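Local coordinates for protein D-glucosaminate-6-phosphate ammonia lyase (Salmonella typhimurium, PDB 7LCE) that belongs to the fold-type I family of pyridoxal phosphate-dependent enzymes and carries its cofactor covalently on the chain, at residues Ile15-Lys20 and Arg346-Gly351; Arg60-Glu65 and Ser220-Gly225. All blocks are in the same frame, centred on the assembly; numbering follows the deposited sequence.

How the interactions relate
Interaction 1 lies in the part formed by the N- and C-terminal regions of the chain. It joins segment 15-20, on strand 13-17, to the loop before helix 352-365, and so brings together parts near the two chain ends. Interaction 2 lies in the large domain. It joins the end of helix 47-62 to strand 221-225 of the seven-stranded mixed sheet, and both its segments fall between those of interaction 1. The centres are 28 Å apart; the nearest atoms are about 11 Å apart. In interaction 1, K20 NZ bonds N216 OD1 and the main-chain O of modified residue 213, which carries the cofactor. In interaction 2, the E65 side chain is about 11 Å from a calcium ion.

Interaction 1: residues Ile15-Lys20 and Arg346-Gly351; sequences INACGK and RTVAEG
T347 crosses the side of N16 at an oblique angle and bonds its backbone. T347 OG1 donates to N16 O, 2.5 Å away. It approaches from above the carbonyl plane, with a C=O...donor angle of 106°. T347 puts OG1 between its own backbone N and carbonyl carbon (chi1 55°), which turns the hydroxyl toward the strand. T347 CG2 then points to the turn that follows and lies 3.9 Å from G19 C.

The N16 amide is turned into its own chain. CG is anti to the backbone N (chi1 -170°), and OD1 takes two backbone N-H groups. C18 N is 3.0 Å from N16 OD1, nearly in line with the C=O bond, and makes an Asx turn leading on from the strand. G19 N is 3.2 Å from N16 OD1 and extends it to an Asx motif. N16 ND2 returns a bond to G19 O at 2.8 Å. Three bonds thus fix the rotation of the amide.

V348 CG2 packs on A17 CB at 4.0 Å. K20 folds its CD over T347 CG2, while its NZ bonds N216 OD1 and the main-chain O of modified residue 213. F44 of the second subunit packs on N16 and T347. Strand 13-17 pairs in parallel with strand 327-331. Loop 346-351 leads from strand 340-343 into helix 352-365, with G351 at its N-cap, and this helix covers I15 and V348.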
ATOM      1  N   ILE A  15      21.964  15.221  53.286  1.00 64.01           N
ATOM      2  CA  ILE A  15      21.600  16.590  53.630  1.00 61.07           C
ATOM      3  C   ILE A  15      21.423  17.352  52.325  1.00 63.05           C
ATOM      4  O   ILE A  15      22.382  17.514  51.560  1.00 66.25           O
ATOM      5  CB  ILE A  15      22.658  17.265  54.514  1.00 60.05           C
ATOM      6  CG1 ILE A  15      22.880  16.462  55.794  1.00 64.73           C
ATOM      7  CG2 ILE A  15      22.240  18.691  54.846  1.00 70.21           C
ATOM      8  CD1 ILE A  15      23.848  17.118  56.753  1.00 63.59           C
ATOM      9  N   ASN A  16      20.210  17.832  52.082  1.00 58.75           N
ATOM     10  CA  ASN A  16      19.861  18.469  50.821  1.00 59.50           C
ATOM     11  C   ASN A  16      19.951  19.978  50.979  1.00 70.16           C
ATOM     12  O   ASN A  16      19.225  20.568  51.786  1.00 79.36           O
ATOM     13  CB  ASN A  16      18.458  18.065  50.374  1.00 67.96           C
ATOM     14  CG  ASN A  16      18.149  18.505  48.956  1.00 83.83           C
ATOM     15  OD1 ASN A  16      18.764  19.435  48.429  1.00 79.24           O
ATOM     16  ND2 ASN A  16      17.184  17.841  48.332  1.00 84.62           N
ATOM     17  N   ALA A  17      20.818  20.601  50.183  1.00 67.30           N
ATOM     18  CA  ALA A  17      20.946  22.051  50.163  1.00 67.02           C
ATOM     19  C   ALA A  17      20.917  22.597  48.742  1.00 76.17           C
ATOM     20  O   ALA A  17      21.238  23.773  48.536  1.00 76.39           O
ATOM     21  CB  ALA A  17      22.231  22.493  50.871  1.00 59.03           C
ATOM     22  N   CYS A  18      20.547  21.775  47.760  1.00 83.74           N
ATOM     23  CA  CYS A  18      20.435  22.205  46.372  1.00 83.44           C
ATOM     24  C   CYS A  18      19.007  22.578  45.990  1.00 82.13           C
ATOM     25  O   CYS A  18      18.787  23.619  45.364  1.00 93.00           O
ATOM     26  CB  CYS A  18      20.960  21.105  45.442  1.00 62.04           C
ATOM     27  SG  CYS A  18      21.206  21.630  43.730  1.00 99.05           S
ATOM     28  N   GLY A  19      18.035  21.761  46.365  1.00 79.30           N
ATOM     29  CA  GLY A  19      16.650  22.009  46.022  1.00 76.92           C
ATOM     30  C   GLY A  19      15.887  20.703  45.908  1.00 72.81           C
ATOM     31  O   GLY A  19      16.350  19.650  46.333  1.00 75.88           O
ATOM     32  N   LYS A  20      14.696  20.798  45.311  1.00 74.68           N
ATOM     33  CA  LYS A  20      13.805  19.645  45.166  1.00 71.88           C
ATOM     34  C   LYS A  20      14.276  18.823  43.968  1.00 72.25           C
ATOM     35  O   LYS A  20      13.783  18.946  42.844  1.00 79.67           O
ATOM     36  CB  LYS A  20      12.358  20.102  45.019  1.00 64.82           C
ATOM     37  CG  LYS A  20      11.972  21.227  45.980  1.00 75.80           C
ATOM     38  CD  LYS A  20      11.572  20.708  47.356  1.00 67.11           C
ATOM     39  CE  LYS A  20      10.130  20.241  47.388  1.00 81.37           C
ATOM     40  NZ  LYS A  20       9.187  21.359  47.102  1.00102.48           N
ATOM     41  N   ARG A 346      16.082  25.792  52.287  1.00 64.23           N
ATOM     42  CA  ARG A 346      14.692  25.350  52.312  1.00 64.77           C
ATOM     43  C   ARG A 346      14.584  23.842  52.525  1.00 76.08           C
ATOM     44  O   ARG A 346      13.679  23.376  53.227  1.00 86.43           O
ATOM     45  CB  ARG A 346      13.995  25.783  51.021  1.00 54.08           C
ATOM     46  CG  ARG A 346      13.973  27.301  50.845  1.00 58.33           C
ATOM     47  CD  ARG A 346      13.318  27.738  49.541  1.00 62.04           C
ATOM     48  NE  ARG A 346      14.198  27.537  48.396  1.00 89.37           N
ATOM     49  CZ  ARG A 346      13.842  27.721  47.132  1.00 94.26           C
ATOM     50  NH1 ARG A 346      12.626  28.127  46.809  1.00 95.18           N
ATOM     51  NH2 ARG A 346      14.733  27.501  46.169  1.00100.25           N
ATOM     52  N   THR A 347      15.497  23.067  51.946  1.00 74.83           N
ATOM     53  CA  THR A 347      15.496  21.619  52.119  1.00 72.84           C
ATOM     54  C   THR A 347      16.345  21.156  53.298  1.00 72.95           C
ATOM     55  O   THR A 347      16.368  19.955  53.589  1.00 75.16           O
ATOM     56  CB  THR A 347      15.989  20.925  50.844  1.00 72.36           C
ATOM     57  OG1 THR A 347      17.273  21.441  50.477  1.00 79.63           O
ATOM     58  CG2 THR A 347      15.013  21.160  49.702  1.00 78.33           C
ATOM     59  N   VAL A 348      17.044  22.064  53.973  1.00 77.36           N
ATOM     60  CA  VAL A 348      17.882  21.696  55.111  1.00 67.66           C
ATOM     61  C   VAL A 348      17.019  21.635  56.364  1.00 63.39           C
ATOM     62  O   VAL A 348      16.232  22.549  56.635  1.00 86.40           O
ATOM     63  CB  VAL A 348      19.038  22.693  55.285  1.00 57.47           C
ATOM     64  CG1 VAL A 348      19.972  22.236  56.396  1.00 65.28           C
ATOM     65  CG2 VAL A 348      19.799  22.866  53.980  1.00 63.85           C
ATOM     66  N   ALA A 349      17.173  20.564  57.137  1.00 61.69           N
ATOM     67  CA  ALA A 349      16.409  20.395  58.361  1.00 53.96           C
ATOM     68  C   ALA A 349      17.164  20.995  59.543  1.00 77.32           C
ATOM     69  O   ALA A 349      18.304  21.449  59.424  1.00 83.06           O
ATOM     70  CB  ALA A 349      16.112  18.917  58.611  1.00 56.96           C
ATOM     71  N   GLU A 350      16.508  20.991  60.702  1.00 81.28           N
ATOM     72  CA  GLU A 350      17.110  21.563  61.898  1.00101.52           C
ATOM     73  C   GLU A 350      18.298  20.724  62.350  1.00 91.57           C
ATOM     74  O   GLU A 350      18.196  19.500  62.481  1.00 79.73           O
ATOM     75  CB  GLU A 350      16.073  21.678  63.012  1.00110.42           C
ATOM     76  CG  GLU A 350      15.088  22.816  62.800  1.00127.75           C
ATOM     77  CD  GLU A 350      15.772  24.167  62.704  1.00141.55           C
ATOM     78  OE1 GLU A 350      16.754  24.395  63.441  1.00147.42           O
ATOM     79  OE2 GLU A 350      15.335  24.999  61.881  1.00145.45           O
ATOM     80  N   GLY A 351      19.424  21.391  62.599  1.00 89.62           N
ATOM     81  CA  GLY A 351      20.648  20.747  63.009  1.00 80.45           C
ATOM     82  C   GLY A 351      21.565  20.357  61.865  1.00 77.83           C
ATOM     83  O   GLY A 351      22.783  20.277  62.059  1.00 74.40           O
TER

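Interaction 2: residues Arg60-Glu65 and Ser220-Gly225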
ATOM      1  N   ARG A  60     -10.489  23.578  45.329  1.00 82.84           N
ATOM      2  CA  ARG A  60     -10.639  24.778  46.148  1.00 82.88           C
ATOM      3  C   ARG A  60      -9.367  25.616  46.150  1.00 83.89           C
ATOM      4  O   ARG A  60      -9.435  26.846  46.261  1.00 85.38           O
ATOM      5  CB  ARG A  60     -11.039  24.401  47.576  1.00 66.82           C
ATOM      6  CG  ARG A  60     -12.418  23.775  47.669  1.00 78.54           C
ATOM      7  CD  ARG A  60     -12.776  23.388  49.092  1.00 78.97           C
ATOM      8  NE  ARG A  60     -14.016  22.621  49.136  1.00110.56           N
ATOM      9  CZ  ARG A  60     -14.538  22.093  50.235  1.00104.92           C
ATOM     10  NH1 ARG A  60     -13.954  22.236  51.415  1.00 87.63           N
ATOM     11  NH2 ARG A  60     -15.670  21.401  50.148  1.00102.90           N
ATOM     12  N   TYR A  61      -8.205  24.976  46.021  1.00 77.30           N
ATOM     13  CA  TYR A  61      -6.951  25.719  46.015  1.00 66.41           C
ATOM     14  C   TYR A  61      -6.625  26.280  44.637  1.00 76.87           C
ATOM     15  O   TYR A  61      -5.936  27.301  44.538  1.00 89.26           O
ATOM     16  CB  TYR A  61      -5.805  24.825  46.495  1.00 63.72           C
ATOM     17  CG  TYR A  61      -6.029  24.202  47.853  1.00 70.85           C
ATOM     18  CD1 TYR A  61      -5.739  24.902  49.018  1.00 83.40           C
ATOM     19  CD2 TYR A  61      -6.527  22.911  47.973  1.00 82.02           C
ATOM     20  CE1 TYR A  61      -5.942  24.334  50.264  1.00 92.83           C
ATOM     21  CE2 TYR A  61      -6.733  22.336  49.214  1.00 87.27           C
ATOM     22  CZ  TYR A  61      -6.439  23.051  50.355  1.00 86.12           C
ATOM     23  OH  TYR A  61      -6.641  22.482  51.591  1.00 88.32           O
ATOM     24  N   THR A  62      -7.107  25.639  43.571  1.00 83.13           N
ATOM     25  CA  THR A  62      -6.814  26.077  42.211  1.00 73.31           C
ATOM     26  C   THR A  62      -7.907  26.943  41.602  1.00 73.00           C
ATOM     27  O   THR A  62      -7.628  27.683  40.652  1.00 75.49           O
ATOM     28  CB  THR A  62      -6.581  24.871  41.295  1.00 68.59           C
ATOM     29  OG1 THR A  62      -7.828  24.210  41.046  1.00 78.73           O
ATOM     30  CG2 THR A  62      -5.612  23.892  41.938  1.00 69.04           C
ATOM     31  N   GLY A  63      -9.135  26.859  42.106  1.00 79.24           N
ATOM     32  CA  GLY A  63     -10.228  27.627  41.549  1.00 66.66           C
ATOM     33  C   GLY A  63     -10.862  27.042  40.308  1.00 80.20           C
ATOM     34  O   GLY A  63     -11.705  27.707  39.693  1.00 86.12           O
ATOM     35  N   ALA A  64     -10.491  25.825  39.918  1.00 83.43           N
ATOM     36  CA  ALA A  64     -11.051  25.198  38.734  1.00 70.88           C
ATOM     37  C   ALA A  64     -12.364  24.498  39.073  1.00 69.71           C
ATOM     38  O   ALA A  64     -12.777  24.418  40.232  1.00 85.74           O
ATOM     39  CB  ALA A  64     -10.054  24.215  38.125  1.00 73.82           C
ATOM     40  N   GLU A  65     -13.025  23.969  38.044  1.00 66.58           N
ATOM     41  CA  GLU A  65     -14.311  23.317  38.257  1.00 68.62           C
ATOM     42  C   GLU A  65     -14.140  21.964  38.939  1.00 79.34           C
ATOM     43  O   GLU A  65     -14.878  21.639  39.876  1.00 87.47           O
ATOM     44  CB  GLU A  65     -15.045  23.173  36.924  1.00 77.88           C
ATOM     45  CG  GLU A  65     -15.239  24.497  36.199  1.00 66.08           C
ATOM     46  CD  GLU A  65     -15.890  24.334  34.840  1.00 82.17           C
ATOM     47  OE1 GLU A  65     -15.890  23.199  34.314  1.00 87.78           O
ATOM     48  OE2 GLU A  65     -16.384  25.342  34.290  1.00 79.86           O
ATOM     49  N   SER A 220       2.760  12.181  44.392  1.00 61.40           N
ATOM     50  CA  SER A 220       1.423  12.507  43.918  1.00 60.29           C
ATOM     51  C   SER A 220       1.519  13.598  42.863  1.00 55.63           C
ATOM     52  O   SER A 220       2.553  14.251  42.702  1.00 64.61           O
ATOM     53  CB  SER A 220       0.523  12.960  45.070  1.00 65.73           C
ATOM     54  OG  SER A 220       1.059  14.112  45.693  1.00 70.56           O
ATOM     55  N   GLY A 221       0.413  13.785  42.152  1.00 58.81           N
ATOM     56  CA  GLY A 221       0.232  14.859  41.195  1.00 56.21           C
ATOM     57  C   GLY A 221      -1.252  15.003  40.951  1.00 55.20           C
ATOM     58  O   GLY A 221      -2.050  14.161  41.368  1.00 68.72           O
ATOM     59  N   PHE A 222      -1.631  16.088  40.282  1.00 50.30           N
ATOM     60  CA  PHE A 222      -3.047  16.276  40.008  1.00 58.61           C
ATOM     61  C   PHE A 222      -3.255  17.064  38.724  1.00 53.59           C
ATOM     62  O   PHE A 222      -2.407  17.860  38.311  1.00 66.02           O
ATOM     63  CB  PHE A 222      -3.754  16.958  41.188  1.00 61.23           C
ATOM     64  CG  PHE A 222      -3.157  18.279  41.586  1.00 58.84           C
ATOM     65  CD1 PHE A 222      -2.082  18.331  42.460  1.00 59.67           C
ATOM     66  CD2 PHE A 222      -3.692  19.467  41.123  1.00 55.69           C
ATOM     67  CE1 PHE A 222      -1.538  19.543  42.844  1.00 57.88           C
ATOM     68  CE2 PHE A 222      -3.152  20.683  41.505  1.00 61.99           C
ATOM     69  CZ  PHE A 222      -2.075  20.720  42.367  1.00 49.70           C
ATOM     70  N   ILE A 223      -4.397  16.806  38.090  1.00 51.42           N
ATOM     71  CA  ILE A 223      -4.882  17.559  36.942  1.00 57.72           C
ATOM     72  C   ILE A 223      -6.052  18.411  37.409  1.00 62.81           C
ATOM     73  O   ILE A 223      -6.951  17.912  38.095  1.00 71.82           O
ATOM     74  CB  ILE A 223      -5.311  16.629  35.796  1.00 49.17           C
ATOM     75  CG1 ILE A 223      -4.198  15.627  35.475  1.00 57.25           C
ATOM     76  CG2 ILE A 223      -5.704  17.444  34.575  1.00 49.14           C
ATOM     77  CD1 ILE A 223      -4.600  14.568  34.472  1.00 58.54           C
ATOM     78  N   THR A 224      -6.046  19.687  37.035  1.00 61.04           N
ATOM     79  CA  THR A 224      -7.098  20.615  37.424  1.00 58.60           C
ATOM     80  C   THR A 224      -7.567  21.395  36.202  1.00 60.45           C
ATOM     81  O   THR A 224      -6.763  21.745  35.332  1.00 76.82           O
ATOM     82  CB  THR A 224      -6.606  21.569  38.530  1.00 64.63           C
ATOM     83  OG1 THR A 224      -7.678  22.414  38.960  1.00 63.61           O
ATOM     84  CG2 THR A 224      -5.442  22.425  38.044  1.00 64.43           C
ATOM     85  N   GLY A 225      -8.869  21.649  36.128  1.00 59.09           N
ATOM     86  CA  GLY A 225      -9.405  22.343  34.967  1.00 61.29           C
ATOM     87  C   GLY A 225     -10.915  22.246  34.884  1.00 67.45           C
ATOM     88  O   GLY A 225     -11.606  22.170  35.907  1.00 75.11           O
TER
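Segments 62-65 and 222-225 run at 56° to each other and come nearest where A64 CA is 5.0 Å from G225 CA. T62, at the end of helix 47-62, and T224 of strand 221-225 meet tip to tip. Their OG1 atoms are 2.8 Å apart and hydrogen-bonded; either may be the donor. T224 holds OG1 anti to its backbone N (chi1 -176°), which extends it toward the helix end. This hydroxyl also bonds S67 OG. T62 OG1 takes a weak bond from A64 N, across the turn at G63 (phi 81°).

T62 CG2 meets the F222 ring obliquely, 4.1 Å from CE2. A64 points its CB toward the strand, 3.4 Å from G225 O. G225 O takes a weak hydrogen bond from E65 N, 3.1 Å away. The E65 carboxylate is bonded elsewhere: OE1 accepts from K227 N, at the start of helix 227-234.

The contact is buried and packs the helix end on the seven-stranded mixed sheet of the large domain of fold-type I PLP enzymes. Strand 221-225 runs opposite to the other six, between 66-70 and 206-210. L196 touches T62 and F222, V200 of helix 198-201 touches A64 and T224, and L254 of helix 248-262 packs on F222.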